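Local coordinates for Rab GTPase binding effector protein 1 (Homo sapiens, PDB 1TU3), which probably acts as an effector that binds Rab GTPases, with a long helix that packs beside a second copy of the protein, at residues E50-A55 against E59-I64. Numbering follows the deposited sequence.
Sequences ERIRQA and ERIRAI
Ile64 packs against Arg51, Ile52 and Ala55 in an apolar contact that closes a helical hairpin: the C-terminal end of helix 20-54 turns back through a short connection, and helix 58-64 runs nearly antiparallel to it, at 166° with the segment axes 9.3 Å apart. CG2 of Ile64 meets Ile52 and the Arg51 guanidinium, and CD1 the Arg51 backbone and Ala55. CG2 lies 3.6 Å from Ile52 CG1 and sits over the centre of one face of the guanidinium, 3.9 Å above the plane. CD1 reaches instead to the backbone of helix 50-54, 3.7 Å from Arg51 C. The bend of the Arg51 chain at chi3 (-82°) lays the guanidinium over Ile64 CG2 as the two side chains run antiparallel alongside each other. Arg51 NH1 is paired in a salt bridge with Asp67, beyond the short helix, so the group meets a methyl with its face while its NH1 is held by a charge. At the turn, Ala55 CB rests on Ile61 CG1 at 3.5 Å and on Arg60 CG at 3.6 Å, with Ile64 CD1 nearby. Arg60 adds just the start of its chain; the rest turns off from the contact. Ile61 and Ile52 meet more loosely, crossing at about a right angle, with Ile61 CG2 4.1 Å from Ile52 CG1. On the outer side of helix 50-54, Arg53 holds Glu50 OE1 with NE and NH2 together, while Gln54 NE2 donates to OE2. Glu50 and Gln54 lie against a chain of another protein, and Arg53 also packs on Leu65 of the second subunit. Ile52 packs on Leu49 of that subunit and Ile61 on its Ile61, so both the long and the short helix of the hairpin meet the second copy.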
loop_
_atom_site.group_PDB
_atom_site.type_symbol
_atom_site.label_atom_id
_atom_site.label_comp_id
_atom_site.label_asym_id
_atom_site.label_seq_id
_atom_site.Cartn_x
_atom_site.Cartn_y
_atom_site.Cartn_z
ATOM N N GLU G 50 -10.053 -1.104 -7.356
ATOM C CA GLU G 50 -10.771 -0.391 -8.376
ATOM C C GLU G 50 -11.477 -1.421 -9.257
ATOM O O GLU G 50 -12.664 -1.310 -9.491
ATOM C CB GLU G 50 -9.788 0.476 -9.194
ATOM C CG GLU G 50 -10.409 1.180 -10.397
ATOM C CD GLU G 50 -11.688 1.943 -10.055
ATOM O OE1 GLU G 50 -11.828 2.417 -8.897
ATOM O OE2 GLU G 50 -12.545 2.070 -10.956
ATOM N N ARG G 51 -10.751 -2.440 -9.711
ATOM C CA ARG G 51 -11.395 -3.574 -10.364
ATOM C C ARG G 51 -12.648 -4.009 -9.598
ATOM O O ARG G 51 -13.727 -4.101 -10.170
ATOM C CB ARG G 51 -10.448 -4.756 -10.461
ATOM C CG ARG G 51 -9.451 -4.681 -11.591
ATOM C CD ARG G 51 -8.913 -6.083 -11.894
ATOM N NE ARG G 51 -7.842 -6.479 -10.989
ATOM C CZ ARG G 51 -7.446 -7.735 -10.799
ATOM N NH1 ARG G 51 -8.047 -8.722 -11.453
ATOM N NH2 ARG G 51 -6.440 -8.001 -9.966
ATOM N N ILE G 52 -12.505 -4.267 -8.304
ATOM C CA ILE G 52 -13.650 -4.656 -7.492
ATOM C C ILE G 52 -14.783 -3.630 -7.558
ATOM O O ILE G 52 -15.951 -3.993 -7.629
ATOM C CB ILE G 52 -13.232 -4.867 -6.025
ATOM C CG1 ILE G 52 -12.480 -6.200 -5.909
ATOM C CG2 ILE G 52 -14.455 -4.834 -5.112
ATOM C CD1 ILE G 52 -11.815 -6.383 -4.580
ATOM N N ARG G 53 -14.429 -2.353 -7.543
ATOM C CA ARG G 53 -15.406 -1.284 -7.669
ATOM C C ARG G 53 -16.156 -1.382 -8.992
ATOM O O ARG G 53 -17.276 -0.900 -9.124
ATOM C CB ARG G 53 -14.700 0.073 -7.599
ATOM C CG ARG G 53 -15.391 1.082 -6.698
ATOM C CD ARG G 53 -15.779 2.325 -7.444
ATOM N NE ARG G 53 -14.658 2.953 -8.134
ATOM C CZ ARG G 53 -14.772 4.034 -8.906
ATOM N NH1 ARG G 53 -15.958 4.605 -9.080
ATOM N NH2 ARG G 53 -13.709 4.543 -9.520
ATOM N N GLN G 54 -15.522 -1.997 -9.979
ATOM C CA GLN G 54 -16.113 -2.103 -11.298
ATOM C C GLN G 54 -16.801 -3.450 -11.494
ATOM O O GLN G 54 -17.448 -3.676 -12.515
ATOM C CB GLN G 54 -15.038 -1.917 -12.374
ATOM C CG GLN G 54 -14.349 -0.555 -12.356
ATOM C CD GLN G 54 -15.315 0.590 -12.570
ATOM O OE1 GLN G 54 -16.188 0.520 -13.435
ATOM N NE2 GLN G 54 -15.162 1.652 -11.796
ATOM N N ALA G 55 -16.668 -4.354 -10.532
ATOM C CA ALA G 55 -17.181 -5.697 -10.739
ATOM C C ALA G 55 -18.704 -5.674 -10.784
ATOM O O ALA G 55 -19.352 -4.962 -10.016
ATOM C CB ALA G 55 -16.700 -6.640 -9.640
ATOM N N GLU G 59 -19.668 -12.837 -7.746
ATOM C CA GLU G 59 -18.775 -13.900 -8.178
ATOM C C GLU G 59 -17.567 -13.316 -8.914
ATOM O O GLU G 59 -16.472 -13.886 -8.880
ATOM C CB GLU G 59 -19.525 -14.871 -9.090
ATOM C CG GLU G 59 -18.799 -16.170 -9.349
ATOM C CD GLU G 59 -19.583 -17.080 -10.270
ATOM O OE1 GLU G 59 -20.771 -17.338 -9.974
ATOM O OE2 GLU G 59 -19.013 -17.538 -11.289
ATOM N N ARG G 60 -17.772 -12.182 -9.580
ATOM C CA ARG G 60 -16.671 -11.462 -10.199
ATOM C C ARG G 60 -15.686 -10.962 -9.133
ATOM O O ARG G 60 -14.478 -10.914 -9.352
ATOM C CB ARG G 60 -17.186 -10.269 -10.999
ATOM C CG ARG G 60 -16.078 -9.506 -11.759
ATOM C CD ARG G 60 -15.614 -10.234 -13.023
ATOM N NE ARG G 60 -15.417 -11.669 -12.804
ATOM C CZ ARG G 60 -15.543 -12.604 -13.749
ATOM N NH1 ARG G 60 -15.862 -12.268 -14.999
ATOM N NH2 ARG G 60 -15.380 -13.888 -13.434
ATOM N N ILE G 61 -16.207 -10.586 -7.977
ATOM C CA ILE G 61 -15.364 -10.010 -6.953
ATOM C C ILE G 61 -14.446 -11.065 -6.341
ATOM O O ILE G 61 -13.263 -10.790 -6.086
ATOM C CB ILE G 61 -16.219 -9.347 -5.885
ATOM C CG1 ILE G 61 -16.962 -8.174 -6.518
ATOM C CG2 ILE G 61 -15.355 -8.858 -4.742
ATOM C CD1 ILE G 61 -17.914 -7.458 -5.595
ATOM N N ARG G 62 -14.977 -12.273 -6.139
ATOM C CA ARG G 62 -14.176 -13.367 -5.599
ATOM C C ARG G 62 -13.005 -13.696 -6.510
ATOM O O ARG G 62 -11.924 -14.046 -6.033
ATOM C CB ARG G 62 -15.009 -14.630 -5.403
ATOM C CG ARG G 62 -15.920 -14.645 -4.171
ATOM C CD ARG G 62 -16.406 -16.087 -3.865
ATOM N NE ARG G 62 -17.252 -16.666 -4.921
ATOM C CZ ARG G 62 -18.541 -16.377 -5.096
ATOM N NH1 ARG G 62 -19.159 -15.517 -4.293
ATOM N NH2 ARG G 62 -19.215 -16.952 -6.078
ATOM N N ALA G 63 -13.215 -13.596 -7.817
ATOM C CA ALA G 63 -12.152 -13.917 -8.764
ATOM C C ALA G 63 -11.052 -12.866 -8.682
ATOM O O ALA G 63 -9.869 -13.198 -8.669
ATOM C CB ALA G 63 -12.703 -13.981 -10.190
ATOM N N ILE G 64 -11.451 -11.598 -8.631
ATOM C CA ILE G 64 -10.497 -10.510 -8.470
ATOM C C ILE G 64 -9.692 -10.713 -7.182
ATOM O O ILE G 64 -8.473 -10.580 -7.183
ATOM C CB ILE G 64 -11.212 -9.142 -8.397
ATOM C CG1 ILE G 64 -11.892 -8.859 -9.746
ATOM C CG2 ILE G 64 -10.205 -8.033 -7.996
ATOM C CD1 ILE G 64 -12.833 -7.667 -9.748
#